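Local coordinates for CIR protein (Plasmodium chabaudi chabaudi, PDB 6ZYV) that is of unknown function but belongs to the Plasmodium interspersed repeat variant proteins, probably membrane-bound and associated with infected red blood cells, at residues I15-T29 and L93-E105. The protein carries 5 engineered substitutions. Numbering follows the deposited sequence.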
ATOM      1  N   ILE A  15       6.116  -1.949   2.768  1.00 45.81           N
ATOM      2  CA  ILE A  15       5.747  -0.536   2.820  1.00 47.12           C
ATOM      3  C   ILE A  15       6.530   0.172   3.927  1.00 49.29           C
ATOM      4  O   ILE A  15       7.122   1.229   3.677  1.00 49.16           O
ATOM      5  CB  ILE A  15       4.204  -0.326   2.940  1.00 46.86           C
ATOM      6  CG1 ILE A  15       3.496  -0.725   1.638  1.00 46.71           C
ATOM      7  CG2 ILE A  15       3.883   1.107   3.313  1.00 47.49           C
ATOM      8  CD1 ILE A  15       1.989  -0.699   1.675  1.00 46.93           C
ATOM      9  N   LYS A  16       6.622  -0.454   5.119  1.00 51.27           N
ATOM     10  CA  LYS A  16       7.408   0.147   6.201  1.00 54.06           C
ATOM     11  C   LYS A  16       8.880   0.354   5.802  1.00 56.28           C
ATOM     12  O   LYS A  16       9.461   1.424   6.051  1.00 57.33           O
ATOM     13  CB  LYS A  16       7.300  -0.632   7.522  1.00 57.42           C
ATOM     14  CG  LYS A  16       8.109   0.034   8.655  1.00 64.61           C
ATOM     15  CD  LYS A  16       7.229   0.578   9.786  1.00 71.84           C
ATOM     16  CE  LYS A  16       7.995   1.080  10.997  1.00 77.62           C
ATOM     17  NZ  LYS A  16       8.844   2.254  10.645  1.00 80.40           N
ATOM     18  N   LYS A  17       9.465  -0.649   5.131  1.00 56.45           N
ATOM     19  CA  LYS A  17      10.854  -0.588   4.667  1.00 57.49           C
ATOM     20  C   LYS A  17      11.066   0.616   3.714  1.00 58.80           C
ATOM     21  O   LYS A  17      11.950   1.440   3.959  1.00 58.87           O
ATOM     22  CB  LYS A  17      11.248  -1.919   3.979  1.00 58.67           C
ATOM     23  CG  LYS A  17      12.387  -2.669   4.658  1.00 63.86           C
ATOM     24  CD  LYS A  17      12.550  -4.125   4.142  1.00 67.77           C
ATOM     25  CE  LYS A  17      11.314  -5.008   4.339  1.00 70.44           C
ATOM     26  NZ  LYS A  17      11.341  -6.259   3.504  1.00 70.62           N
ATOM     27  N   ILE A  18      10.205   0.767   2.680  1.00 59.05           N
ATOM     28  CA  ILE A  18      10.353   1.875   1.754  1.00 60.63           C
ATOM     29  C   ILE A  18      10.039   3.231   2.419  1.00 62.75           C
ATOM     30  O   ILE A  18      10.717   4.211   2.121  1.00 63.00           O
ATOM     31  CB  ILE A  18       9.599   1.675   0.407  1.00 60.69           C
ATOM     32  CG1 ILE A  18      10.114   2.655  -0.659  1.00 61.74           C
ATOM     33  CG2 ILE A  18       8.087   1.774   0.558  1.00 60.37           C
ATOM     34  CD1 ILE A  18      11.633   2.634  -0.841  1.00 63.01           C
ATOM     35  N   ASP A  19       9.080   3.282   3.355  1.00 64.18           N
ATOM     36  CA  ASP A  19       8.767   4.513   4.074  1.00 67.10           C
ATOM     37  C   ASP A  19       9.993   5.077   4.800  1.00 70.51           C
ATOM     38  O   ASP A  19      10.336   6.250   4.606  1.00 71.04           O
ATOM     39  CB  ASP A  19       7.629   4.292   5.089  1.00 69.12           C
ATOM     40  CG  ASP A  19       6.238   4.561   4.573  1.00 73.90           C
ATOM     41  OD1 ASP A  19       6.117   5.202   3.517  1.00 74.22           O
ATOM     42  OD2 ASP A  19       5.260   4.114   5.224  1.00 77.12           O
ATOM     43  N   ASP A  20      10.665   4.252   5.613  1.00 72.55           N
ATOM     44  CA  ASP A  20      11.835   4.706   6.352  1.00 75.75           C
ATOM     45  C   ASP A  20      12.971   5.163   5.430  1.00 77.94           C
ATOM     46  O   ASP A  20      13.747   6.041   5.812  1.00 79.10           O
ATOM     47  CB  ASP A  20      12.314   3.600   7.310  1.00 78.80           C
ATOM     48  CG  ASP A  20      11.230   3.107   8.261  1.00 84.91           C
ATOM     49  OD1 ASP A  20      10.259   3.861   8.499  1.00 86.48           O
ATOM     50  OD2 ASP A  20      11.346   1.962   8.758  1.00 87.07           O
ATOM     51  N   CYS A  21      13.053   4.624   4.214  1.00 78.37           N
ATOM     52  CA  CYS A  21      14.143   4.935   3.308  1.00 80.53           C
ATOM     53  C   CYS A  21      13.865   5.982   2.283  1.00 82.44           C
ATOM     54  O   CYS A  21      14.722   6.151   1.421  1.00 82.88           O
ATOM     55  CB  CYS A  21      14.629   3.664   2.630  1.00 81.45           C
ATOM     56  SG  CYS A  21      15.745   2.676   3.644  1.00 87.64           S
ATOM     57  N   LEU A  22      12.716   6.669   2.318  1.00 83.63           N
ATOM     58  CA  LEU A  22      12.392   7.601   1.243  1.00 85.78           C
ATOM     59  C   LEU A  22      13.349   8.813   1.122  1.00 89.19           C
ATOM     60  O   LEU A  22      13.422   9.411   0.045  1.00 89.20           O
ATOM     61  CB  LEU A  22      10.930   8.037   1.288  1.00 85.62           C
ATOM     62  CG  LEU A  22      10.187   7.981  -0.058  1.00 86.42           C
ATOM     63  CD1 LEU A  22      10.424   6.665  -0.815  1.00 86.28           C
ATOM     64  CD2 LEU A  22       8.719   8.185   0.136  1.00 86.73           C
ATOM     65  N   GLN A  23      14.107   9.139   2.183  1.00 91.89           N
ATOM     66  CA  GLN A  23      15.116  10.210   2.164  1.00 95.10           C
ATOM     67  C   GLN A  23      14.578  11.613   1.823  1.00 97.73           C
ATOM     68  O   GLN A  23      15.366  12.531   1.583  1.00 98.97           O
ATOM     69  CB  GLN A  23      16.282   9.840   1.220  1.00 96.70           C
ATOM     70  CG  GLN A  23      17.558   9.411   1.933  1.00100.51           C
ATOM     71  CD  GLN A  23      17.389   8.118   2.683  1.00104.50           C
ATOM     72  OE1 GLN A  23      17.162   8.104   3.899  1.00106.63           O
ATOM     73  NE2 GLN A  23      17.503   7.000   1.971  1.00104.25           N
ATOM     74  N   ILE A  24      13.255  11.787   1.811  1.00 98.53           N
ATOM     75  CA  ILE A  24      12.650  13.078   1.510  1.00100.55           C
ATOM     76  C   ILE A  24      12.470  13.874   2.792  1.00103.32           C
ATOM     77  O   ILE A  24      11.792  13.424   3.715  1.00103.38           O
ATOM     78  CB  ILE A  24      11.323  12.898   0.737  1.00100.00           C
ATOM     79  CG1 ILE A  24      11.581  12.252  -0.625  1.00 99.90           C
ATOM     80  CG2 ILE A  24      10.583  14.222   0.586  1.00100.94           C
ATOM     81  CD1 ILE A  24      10.450  11.644  -1.149  1.00 99.94           C
ATOM     82  N   ASP A  25      13.112  15.042   2.849  1.00105.56           N
ATOM     83  CA  ASP A  25      13.111  15.995   3.962  1.00108.32           C
ATOM     84  C   ASP A  25      11.715  16.299   4.547  1.00108.90           C
ATOM     85  O   ASP A  25      11.534  16.262   5.766  1.00109.48           O
ATOM     86  CB  ASP A  25      13.831  17.306   3.550  1.00112.21           C
ATOM     87  CG  ASP A  25      13.570  17.777   2.116  1.00118.31           C
ATOM     88  OD1 ASP A  25      13.975  17.057   1.168  1.00118.01           O
ATOM     89  OD2 ASP A  25      12.969  18.871   1.944  1.00122.27           O
ATOM     90  N   THR A  26      10.739  16.587   3.672  1.00108.49           N
ATOM     91  CA  THR A  26       9.370  16.924   4.060  1.00108.87           C
ATOM     92  C   THR A  26       8.586  15.728   4.612  1.00108.03           C
ATOM     93  O   THR A  26       7.657  15.914   5.398  1.00108.42           O
ATOM     94  CB  THR A  26       8.650  17.601   2.891  1.00110.27           C
ATOM     95  OG1 THR A  26       8.472  16.655   1.838  1.00110.40           O
ATOM     96  CG2 THR A  26       9.414  18.802   2.360  1.00111.65           C
ATOM     97  N   ILE A  27       8.937  14.509   4.184  1.00106.79           N
ATOM     98  CA  ILE A  27       8.271  13.308   4.682  1.00106.18           C
ATOM     99  C   ILE A  27       9.231  12.563   5.595  1.00106.05           C
ATOM    100  O   ILE A  27      10.327  12.190   5.162  1.00106.06           O
ATOM    101  CB  ILE A  27       7.783  12.370   3.548  1.00105.76           C
ATOM    102  CG1 ILE A  27       6.768  13.059   2.618  1.00106.43           C
ATOM    103  CG2 ILE A  27       7.227  11.054   4.132  1.00105.62           C
ATOM    104  CD1 ILE A  27       6.320  12.179   1.440  1.00106.60           C
ATOM    105  N   TYR A  28       8.827  12.344   6.849  1.00105.67           N
ATOM    106  CA  TYR A  28       9.659  11.592   7.772  1.00105.53           C
ATOM    107  C   TYR A  28       8.852  10.596   8.563  1.00104.10           C
ATOM    108  O   TYR A  28       7.995  10.978   9.356  1.00104.64           O
ATOM    109  CB  TYR A  28      10.461  12.494   8.715  1.00106.98           C
ATOM    110  CG  TYR A  28      11.449  11.712   9.557  1.00108.27           C
ATOM    111  CD1 TYR A  28      11.087  11.202  10.798  1.00109.35           C
ATOM    112  CD2 TYR A  28      12.737  11.473   9.107  1.00109.43           C
ATOM    113  CE1 TYR A  28      11.979  10.465  11.563  1.00110.69           C
ATOM    114  CE2 TYR A  28      13.645  10.751   9.872  1.00110.70           C
ATOM    115  CZ  TYR A  28      13.262  10.248  11.100  1.00111.84           C
ATOM    116  OH  TYR A  28      14.153   9.529  11.858  1.00113.77           O
ATOM    117  N   THR A  29       9.151   9.315   8.370  1.00102.15           N
ATOM    118  CA  THR A  29       8.540   8.238   9.148  1.00101.02           C
ATOM    119  C   THR A  29       9.600   7.426   9.938  1.00100.04           C
ATOM    120  O   THR A  29       9.228   6.666  10.832  1.00100.39           O
ATOM    121  CB  THR A  29       7.669   7.321   8.278  1.00101.43           C
ATOM    122  OG1 THR A  29       8.510   6.564   7.408  1.00101.80           O
ATOM    123  CG2 THR A  29       6.597   8.080   7.490  1.00101.56           C
ATOM    124  N   LEU A  93      -2.087   2.909  -3.591  1.00 39.77           N
ATOM    125  CA  LEU A  93      -2.626   3.450  -2.345  1.00 39.56           C
ATOM    126  C   LEU A  93      -1.473   4.110  -1.583  1.00 39.00           C
ATOM    127  O   LEU A  93      -1.630   5.222  -1.090  1.00 39.17           O
ATOM    128  CB  LEU A  93      -3.266   2.329  -1.489  1.00 39.43           C
ATOM    129  CG  LEU A  93      -3.787   2.759  -0.117  1.00 41.37           C
ATOM    130  CD1 LEU A  93      -4.906   3.824  -0.273  1.00 42.03           C
ATOM    131  CD2 LEU A  93      -4.263   1.525   0.711  1.00 41.47           C
ATOM    132  N   TRP A  94      -0.294   3.448  -1.525  1.00 38.76           N
ATOM    133  CA  TRP A  94       0.884   4.005  -0.867  1.00 39.19           C
ATOM    134  C   TRP A  94       1.321   5.272  -1.599  1.00 40.81           C
ATOM    135  O   TRP A  94       1.631   6.278  -0.957  1.00 41.62           O
ATOM    136  CB  TRP A  94       2.035   2.978  -0.836  1.00 39.02           C
ATOM    137  CG  TRP A  94       3.335   3.545  -0.331  1.00 40.16           C
ATOM    138  CD1 TRP A  94       3.686   3.767   0.974  1.00 41.36           C
ATOM    139  CD2 TRP A  94       4.434   4.034  -1.137  1.00 40.43           C
ATOM    140  NE1 TRP A  94       4.954   4.304   1.026  1.00 42.10           N
ATOM    141  CE2 TRP A  94       5.435   4.470  -0.257  1.00 41.76           C
ATOM    142  CE3 TRP A  94       4.694   4.083  -2.521  1.00 40.97           C
ATOM    143  CZ2 TRP A  94       6.672   4.976  -0.722  1.00 42.84           C
ATOM    144  CZ3 TRP A  94       5.895   4.611  -2.973  1.00 42.20           C
ATOM    145  CH2 TRP A  94       6.867   5.057  -2.078  1.00 42.84           C
ATOM    146  N   LEU A  95       1.328   5.236  -2.943  1.00 41.16           N
ATOM    147  CA  LEU A  95       1.712   6.366  -3.760  1.00 42.32           C
ATOM    148  C   LEU A  95       0.793   7.567  -3.503  1.00 43.86           C
ATOM    149  O   LEU A  95       1.285   8.690  -3.385  1.00 44.84           O
ATOM    150  CB  LEU A  95       1.746   5.963  -5.240  1.00 42.54           C
ATOM    151  CG  LEU A  95       2.260   7.037  -6.207  1.00 44.31           C
ATOM    152  CD1 LEU A  95       3.654   7.517  -5.824  1.00 44.77           C
ATOM    153  CD2 LEU A  95       2.208   6.532  -7.657  1.00 44.44           C
ATOM    154  N   SER A  96      -0.527   7.326  -3.347  1.00 43.94           N
ATOM    155  CA  SER A  96      -1.507   8.378  -3.041  1.00 44.92           C
ATOM    156  C   SER A  96      -1.208   9.004  -1.697  1.00 46.71           C
ATOM    157  O   SER A  96      -1.276  10.219  -1.559  1.00 48.30           O
ATOM    158  CB  SER A  96      -2.921   7.811  -3.028  1.00 44.50           C
ATOM    159  OG  SER A  96      -3.170   7.226  -4.289  1.00 45.32           O
ATOM    160  N   TYR A  97      -0.863   8.180  -0.706  1.00 46.93           N
ATOM    161  CA  TYR A  97      -0.491   8.636   0.621  1.00 48.27           C
ATOM    162  C   TYR A  97       0.753   9.552   0.526  1.00 49.85           C
ATOM    163  O   TYR A  97       0.749  10.626   1.110  1.00 50.60           O
ATOM    164  CB  TYR A  97      -0.290   7.431   1.577  1.00 48.24           C
ATOM    165  CG  TYR A  97       0.733   7.669   2.661  1.00 51.27           C
ATOM    166  CD1 TYR A  97       0.425   8.432   3.777  1.00 53.35           C
ATOM    167  CD2 TYR A  97       2.030   7.177   2.543  1.00 53.67           C
ATOM    168  CE1 TYR A  97       1.375   8.691   4.755  1.00 56.17           C
ATOM    169  CE2 TYR A  97       3.001   7.462   3.492  1.00 56.12           C
ATOM    170  CZ  TYR A  97       2.669   8.207   4.609  1.00 58.54           C
ATOM    171  OH  TYR A  97       3.624   8.477   5.575  1.00 62.13           O
ATOM    172  N   ILE A  98       1.801   9.129  -0.200  1.00 50.25           N
ATOM    173  CA  ILE A  98       3.034   9.906  -0.361  1.00 51.78           C
ATOM    174  C   ILE A  98       2.762  11.249  -1.032  1.00 53.43           C
ATOM    175  O   ILE A  98       3.201  12.285  -0.532  1.00 54.91           O
ATOM    176  CB  ILE A  98       4.091   9.088  -1.164  1.00 52.25           C
ATOM    177  CG1 ILE A  98       4.538   7.861  -0.363  1.00 51.97           C
ATOM    178  CG2 ILE A  98       5.301   9.971  -1.609  1.00 53.42           C
ATOM    179  CD1 ILE A  98       5.224   8.183   0.927  1.00 52.83           C
ATOM    180  N   LEU A  99       2.024  11.241  -2.138  1.00 53.33           N
ATOM    181  CA  LEU A  99       1.703  12.469  -2.840  1.00 54.74           C
ATOM    182  C   LEU A  99       0.847  13.393  -1.976  1.00 56.23           C
ATOM    183  O   LEU A  99       1.072  14.595  -1.981  1.00 57.96           O
ATOM    184  CB  LEU A  99       1.073  12.187  -4.213  1.00 54.42           C
ATOM    185  CG  LEU A  99       1.970  11.446  -5.230  1.00 55.09           C
ATOM    186  CD1 LEU A  99       1.301  11.389  -6.589  1.00 55.74           C
ATOM    187  CD2 LEU A  99       3.346  12.123  -5.393  1.00 55.72           C
ATOM    188  N   ASN A 100      -0.059  12.838  -1.171  1.00 55.77           N
ATOM    189  CA  ASN A 100      -0.860  13.635  -0.249  1.00 56.89           C
ATOM    190  C   ASN A 100       0.050  14.290   0.816  1.00 58.19           C
ATOM    191  O   ASN A 100      -0.174  15.450   1.165  1.00 59.10           O
ATOM    192  CB  ASN A 100      -1.946  12.779   0.413  1.00 57.47           C
ATOM    193  CG  ASN A 100      -2.840  13.582   1.322  1.00 61.05           C
ATOM    194  OD1 ASN A 100      -2.780  13.481   2.544  1.00 61.48           O
ATOM    195  ND2 ASN A 100      -3.659  14.428   0.736  1.00 62.33           N
ATOM    196  N   GLN A 101       1.104  13.588   1.270  1.00 58.34           N
ATOM    197  CA  GLN A 101       2.046  14.131   2.247  1.00 61.09           C
ATOM    198  C   GLN A 101       2.890  15.256   1.655  1.00 63.03           C
ATOM    199  O   GLN A 101       3.068  16.287   2.297  1.00 64.36           O
ATOM    200  CB  GLN A 101       2.991  13.038   2.792  1.00 63.33           C
ATOM    201  CG  GLN A 101       2.292  11.915   3.546  1.00 67.45           C
ATOM    202  CD  GLN A 101       1.769  12.345   4.892  1.00 75.57           C
ATOM    203  OE1 GLN A 101       0.631  12.814   5.024  1.00 76.86           O
ATOM    204  NE2 GLN A 101       2.594  12.181   5.929  1.00 78.78           N
ATOM    205  N   MET A 102       3.418  15.052   0.439  1.00 63.13           N
ATOM    206  CA  MET A 102       4.251  16.025  -0.261  1.00 64.82           C
ATOM    207  C   MET A 102       3.509  17.324  -0.438  1.00 66.03           C
ATOM    208  O   MET A 102       2.325  17.305  -0.778  1.00 65.83           O
ATOM    209  CB  MET A 102       4.601  15.514  -1.673  1.00 65.79           C
ATOM    210  CG  MET A 102       5.412  14.252  -1.702  1.00 68.28           C
ATOM    211  SD  MET A 102       7.064  14.578  -1.094  1.00 81.05           S
ATOM    212  CE  MET A 102       7.763  15.467  -2.489  1.00 76.13           C
ATOM    213  N   PRO A 103       4.154  18.459  -0.150  1.00 67.29           N
ATOM    214  CA  PRO A 103       3.502  19.740  -0.450  1.00 68.60           C
ATOM    215  C   PRO A 103       3.558  19.933  -1.975  1.00 69.01           C
ATOM    216  O   PRO A 103       4.493  19.444  -2.633  1.00 69.74           O
ATOM    217  CB  PRO A 103       4.376  20.756   0.285  1.00 70.36           C
ATOM    218  CG  PRO A 103       5.739  20.148   0.285  1.00 70.15           C
ATOM    219  CD  PRO A 103       5.567  18.639   0.246  1.00 67.24           C
ATOM    220  N   ASN A 104       2.538  20.561  -2.561  1.00 68.62           N
ATOM    221  CA  ASN A 104       2.524  20.781  -4.021  1.00 68.54           C
ATOM    222  C   ASN A 104       2.348  19.498  -4.871  1.00 66.38           C
ATOM    223  O   ASN A 104       2.666  19.471  -6.058  1.00 66.77           O
ATOM    224  CB  ASN A 104       3.762  21.558  -4.472  1.00 70.52           C
ATOM    225  CG  ASN A 104       3.498  22.430  -5.658  1.00 74.87           C
ATOM    226  OD1 ASN A 104       4.274  22.474  -6.619  1.00 76.23           O
ATOM    227  ND2 ASN A 104       2.385  23.134  -5.617  1.00 76.33           N
ATOM    228  N   GLU A 105       1.841  18.446  -4.257  1.00 64.05           N
ATOM    229  CA  GLU A 105       1.478  17.196  -4.917  1.00 61.78           C
ATOM    230  C   GLU A 105       0.200  16.727  -4.205  1.00 60.12           C
ATOM    231  O   GLU A 105      -0.161  17.265  -3.159  1.00 61.05           O
ATOM    232  CB  GLU A 105       2.590  16.122  -4.802  1.00 62.39           C
ATOM    233  CG  GLU A 105       3.878  16.376  -5.575  1.00 68.27           C
ATOM    234  CD  GLU A 105       3.882  16.411  -7.100  1.00 76.32           C
ATOM    235  OE1 GLU A 105       2.908  15.936  -7.729  1.00 76.39           O
ATOM    236  OE2 GLU A 105       4.888  16.903  -7.667  1.00 79.65           O
TER
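The indole of Trp94 lies between two isoleucines. Ile18 CG2 sits over one face, 3.5 Å above the plane and toward the rim. Ile98 CG1, one turn further along the helix of Trp94, covers the opposite face in a similar way. The carboxylate of Asp19 stands at the ring edge. There Trp94 NE1 donates a nearly straight hydrogen bond to Asp19 OD1 (2.9 Å, 169°). The acceptor lies in the indole plane, but the donor meets the oxygen from above the carboxylate plane, 44° out of it. This bond satisfies the indole N-H within an otherwise largely apolar contact. The same Asp19 OD1 also lies at the edge of the Tyr97 ring, 3.8 Å from CE2. Ile15 CG2 approaches Trp94 CD1 obliquely at 3.5 Å. Trp94 CG is anti to the backbone N (chi1 173°), and this sends the indole across to helix 8-20.

Further along, Leu22 CD2 and Ile98 CD1 meet tip to tip at 3.6 Å. Ile27 covers the end of helix 81-101, with its CD1 3.6 Å from Met102 SD. Bends at chi2 and chi3 of Met102 bring the sulfur to Ile27 and Ile24. The Ile24 side chain crosses that of Met102 at about a right angle, with its CG2 3.9 Å from Met102 SD. Thr26 OG1 is covered by Met102 SD and Pro103 CD and has no hydrogen-bond partner in the model.

Tyr158 of helix 154-174 stacks on Tyr97 and touches Ile15 and Trp94, while the Cys21-Cys32 disulfide closes the loop that follows helix 8-20. The arrangement is helix-and-loop core packing in the mostly helical PIR ectodomain, which has internal disulfides: helix 8-20 and its following loop lie along helix 81-101.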